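Local atomic coordinates of NikO protein (Streptomyces tendae, PDB entry 4FQD), a protein that is an enolpyruvyl transferase of the MurA family, essential in nikkomycin biosynthesis, that probably draws its enolpyruvyl group from phosphoenolpyruvate. Residues V116-A126 with T158-A167. The protein carries 4 engineered substitutions. Residues are numbered along the deposited sequence; the frame is centred on the assembly and turned at random.
Sequences VSRNGVARLSA and TADGSVDLTA
Strands 121-124 and 163-166 pair antiparallel, placing Ala122 against Leu165 and Leu124 against Val163 as hydrogen-bonded pairs at one border of a three-stranded sheet in this MurA-type enolpyruvyl transferase. The strand axes run at 162° to each other, and five backbone hydrogen bonds reach from Ala167 N to Gly120 O at one end to Val163 N to Leu124 O at the other. Gly120, with positive phi, is the first residue after helix 112-118 to leave helical backbone angles, and its O opens the pairing; one helical turn earlier, Val116 CG2 lies 3.8 Å from Ala167 CB. On the face bearing Val121 and Thr166, the non-hydrogen-bonded pair Arg123-Asp164 forms a salt bridge, NH1 to OD1 at 2.8 Å. The two side chains lie alongside one another, but the guanidinium plane is turned 56° from the carboxylate, so the bridge is not a flat bidentate one. Arg123 leaves the backbone with CG anti to N (chi1 -172°) and stays extended to NE, which carries NH2 on to Thr158, 3.3 Å from its CG2. Beyond the strands, Asp160 OD1 takes both Ser162 N, at 3.3 Å in an Asx turn, and Ser162 OG, at 3.0 Å, from the same face of its carboxylate. Ser162 OG in turn accepts a weak bond from Ala126 N at 3.4 Å. With an alanine in place of Ser162 the hydroxyl is gone, which would probably leave the Asp160 carboxylate with one donor fewer and Ala126 N without this weak acceptor. The opposite face, with Ala122, Leu124, Val163 and Leu165, is buried: Leu145 of helix 142-149 touches the last three, Leu112 and Leu115 of helix 112-118 meet Leu124 and Ala122, and strand 154-157 continues the sheet beside 163-166.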
loop_
_atom_site.group_PDB
_atom_site.type_symbol
_atom_site.label_atom_id
_atom_site.label_comp_id
_atom_site.label_asym_id
_atom_site.label_seq_id
_atom_site.Cartn_x
_atom_site.Cartn_y
_atom_site.Cartn_z
ATOM N N VAL A 116 13.843 34.575 -13.448
ATOM C CA VAL A 116 14.865 34.244 -14.435
ATOM C C VAL A 116 14.435 34.634 -15.850
ATOM O O VAL A 116 15.271 34.842 -16.727
ATOM C CB VAL A 116 15.243 32.742 -14.382
ATOM C CG1 VAL A 116 14.225 31.901 -15.133
ATOM C CG2 VAL A 116 16.634 32.521 -14.949
ATOM N N SER A 117 13.128 34.748 -16.064
ATOM C CA SER A 117 12.599 35.062 -17.384
ATOM C C SER A 117 12.445 36.564 -17.576
ATOM O O SER A 117 12.426 37.056 -18.704
ATOM C CB SER A 117 11.254 34.369 -17.596
ATOM O OG SER A 117 10.680 34.742 -18.834
ATOM N N ARG A 118 12.339 37.288 -16.468
ATOM C CA ARG A 118 12.121 38.727 -16.517
ATOM C C ARG A 118 13.431 39.502 -16.424
ATOM O O ARG A 118 13.588 40.549 -17.053
ATOM C CB ARG A 118 11.185 39.158 -15.387
ATOM C CG ARG A 118 10.370 40.396 -15.701
ATOM C CD ARG A 118 9.474 40.783 -14.538
ATOM N NE ARG A 118 8.283 41.488 -14.998
ATOM C CZ ARG A 118 7.064 40.961 -15.010
ATOM N NH1 ARG A 118 6.035 41.672 -15.450
ATOM N NH2 ARG A 118 6.870 39.727 -14.569
ATOM N N ASN A 119 14.369 38.985 -15.640
ATOM C CA ASN A 119 15.625 39.683 -15.395
ATOM C C ASN A 119 16.836 38.961 -15.975
ATOM O O ASN A 119 17.914 39.540 -16.098
ATOM C CB ASN A 119 15.820 39.909 -13.894
ATOM C CG ASN A 119 14.634 40.599 -13.250
ATOM O OD1 ASN A 119 13.880 41.311 -13.912
ATOM N ND2 ASN A 119 14.463 40.394 -11.950
ATOM N N GLY A 120 16.656 37.691 -16.324
ATOM C CA GLY A 120 17.747 36.891 -16.848
ATOM C C GLY A 120 18.591 36.292 -15.739
ATOM O O GLY A 120 19.358 35.355 -15.963
ATOM N N VAL A 121 18.446 36.840 -14.537
ATOM C CA VAL A 121 19.187 36.365 -13.376
ATOM C C VAL A 121 18.273 36.201 -12.169
ATOM O O VAL A 121 17.239 36.863 -12.064
ATOM C CB VAL A 121 20.342 37.317 -13.007
ATOM C CG1 VAL A 121 21.511 37.136 -13.962
ATOM C CG2 VAL A 121 19.862 38.758 -13.005
ATOM N N ALA A 122 18.663 35.311 -11.261
ATOM C CA ALA A 122 17.909 35.066 -10.039
ATOM C C ALA A 122 18.793 34.375 -9.007
ATOM O O ALA A 122 19.536 33.450 -9.335
ATOM C CB ALA A 122 16.678 34.223 -10.331
ATOM N N ARG A 123 18.713 34.830 -7.762
ATOM C CA ARG A 123 19.497 34.234 -6.689
ATOM C C ARG A 123 18.623 33.363 -5.796
ATOM O O ARG A 123 17.578 33.801 -5.316
ATOM C CB ARG A 123 20.188 35.315 -5.856
ATOM C CG ARG A 123 21.178 34.769 -4.837
ATOM C CD ARG A 123 21.907 35.889 -4.115
ATOM N NE ARG A 123 23.071 35.397 -3.384
ATOM C CZ ARG A 123 24.310 35.391 -3.865
ATOM N NH1 ARG A 123 24.556 35.856 -5.083
ATOM N NH2 ARG A 123 25.306 34.922 -3.127
ATOM N N LEU A 124 19.055 32.125 -5.581
ATOM C CA LEU A 124 18.323 31.205 -4.723
ATOM C C LEU A 124 18.984 31.110 -3.352
ATOM O O LEU A 124 19.888 30.302 -3.142
ATOM C CB LEU A 124 18.232 29.822 -5.372
ATOM C CG LEU A 124 17.357 28.807 -4.640
ATOM C CD1 LEU A 124 16.006 29.420 -4.320
ATOM C CD2 LEU A 124 17.192 27.546 -5.473
ATOM N N SER A 125 18.525 31.947 -2.427
ATOM C CA SER A 125 19.105 32.019 -1.089
ATOM C C SER A 125 18.905 30.728 -0.305
ATOM O O SER A 125 17.951 29.987 -0.541
ATOM C CB SER A 125 18.509 33.197 -0.317
ATOM O OG SER A 125 18.738 34.420 -0.996
ATOM N N ALA A 126 19.811 30.468 0.632
ATOM C CA ALA A 126 19.746 29.267 1.457
ATOM C C ALA A 126 19.457 29.611 2.914
ATOM O O ALA A 126 18.367 30.073 3.250
ATOM C CB ALA A 126 21.043 28.479 1.346
ATOM N N THR A 158 27.045 29.383 -4.340
ATOM C CA THR A 158 27.605 30.326 -3.384
ATOM C C THR A 158 27.946 29.560 -2.109
ATOM O O THR A 158 27.239 28.618 -1.746
ATOM C CB THR A 158 26.603 31.463 -3.082
ATOM O OG1 THR A 158 26.387 32.238 -4.268
ATOM C CG2 THR A 158 27.114 32.376 -1.982
ATOM N N ALA A 159 29.034 29.959 -1.453
ATOM C CA ALA A 159 29.553 29.279 -0.265
ATOM C C ALA A 159 28.494 28.841 0.748
ATOM O O ALA A 159 28.520 27.708 1.224
ATOM C CB ALA A 159 30.608 30.145 0.418
ATOM N N ASP A 160 27.556 29.728 1.064
ATOM C CA ASP A 160 26.540 29.422 2.070
ATOM C C ASP A 160 25.452 28.485 1.550
ATOM O O ASP A 160 24.512 28.155 2.273
ATOM C CB ASP A 160 25.911 30.705 2.616
ATOM C CG ASP A 160 25.072 31.426 1.585
ATOM O OD1 ASP A 160 25.398 31.329 0.386
ATOM O OD2 ASP A 160 24.084 32.084 1.971
ATOM N N GLY A 161 25.579 28.063 0.297
ATOM C CA GLY A 161 24.628 27.140 -0.294
ATOM C C GLY A 161 23.656 27.817 -1.239
ATOM O O GLY A 161 22.783 27.167 -1.815
ATOM N N SER A 162 23.805 29.128 -1.399
ATOM C CA SER A 162 22.951 29.886 -2.305
ATOM C C SER A 162 23.310 29.597 -3.757
ATOM O O SER A 162 24.448 29.249 -4.068
ATOM C CB SER A 162 23.061 31.385 -2.023
ATOM O OG SER A 162 22.642 31.686 -0.704
ATOM N N VAL A 163 22.330 29.739 -4.645
ATOM C CA VAL A 163 22.541 29.468 -6.061
ATOM C C VAL A 163 22.164 30.674 -6.916
ATOM O O VAL A 163 21.110 31.277 -6.723
ATOM C CB VAL A 163 21.724 28.247 -6.532
ATOM C CG1 VAL A 163 22.126 27.856 -7.946
ATOM C CG2 VAL A 163 21.915 27.075 -5.583
ATOM N N ASP A 164 23.037 31.022 -7.856
ATOM C CA ASP A 164 22.767 32.101 -8.795
ATOM C C ASP A 164 22.311 31.537 -10.135
ATOM O O ASP A 164 23.032 30.765 -10.768
ATOM C CB ASP A 164 24.013 32.968 -8.990
ATOM C CG ASP A 164 24.355 33.783 -7.759
ATOM O OD1 ASP A 164 23.418 34.231 -7.065
ATOM O OD2 ASP A 164 25.557 33.977 -7.484
ATOM N N LEU A 165 21.113 31.921 -10.563
ATOM C CA LEU A 165 20.573 31.439 -11.830
ATOM C C LEU A 165 20.821 32.446 -12.948
ATOM O O LEU A 165 20.690 33.653 -12.749
ATOM C CB LEU A 165 19.075 31.146 -11.708
ATOM C CG LEU A 165 18.616 30.222 -10.577
ATOM C CD1 LEU A 165 17.184 29.769 -10.809
ATOM C CD2 LEU A 165 19.538 29.024 -10.425
ATOM N N THR A 166 21.188 31.943 -14.123
ATOM C CA THR A 166 21.413 32.789 -15.290
ATOM C C THR A 166 20.802 32.168 -16.542
ATOM O O THR A 166 20.837 30.950 -16.721
ATOM C CB THR A 166 22.915 33.041 -15.537
ATOM O OG1 THR A 166 23.633 31.805 -15.429
ATOM C CG2 THR A 166 23.467 34.026 -14.522
ATOM N N ALA A 167 20.246 33.011 -17.406
ATOM C CA ALA A 167 19.631 32.545 -18.642
ATOM C C ALA A 167 19.527 33.664 -19.674
ATOM O O ALA A 167 18.656 34.529 -19.578
ATOM C CB ALA A 167 18.256 31.958 -18.360
#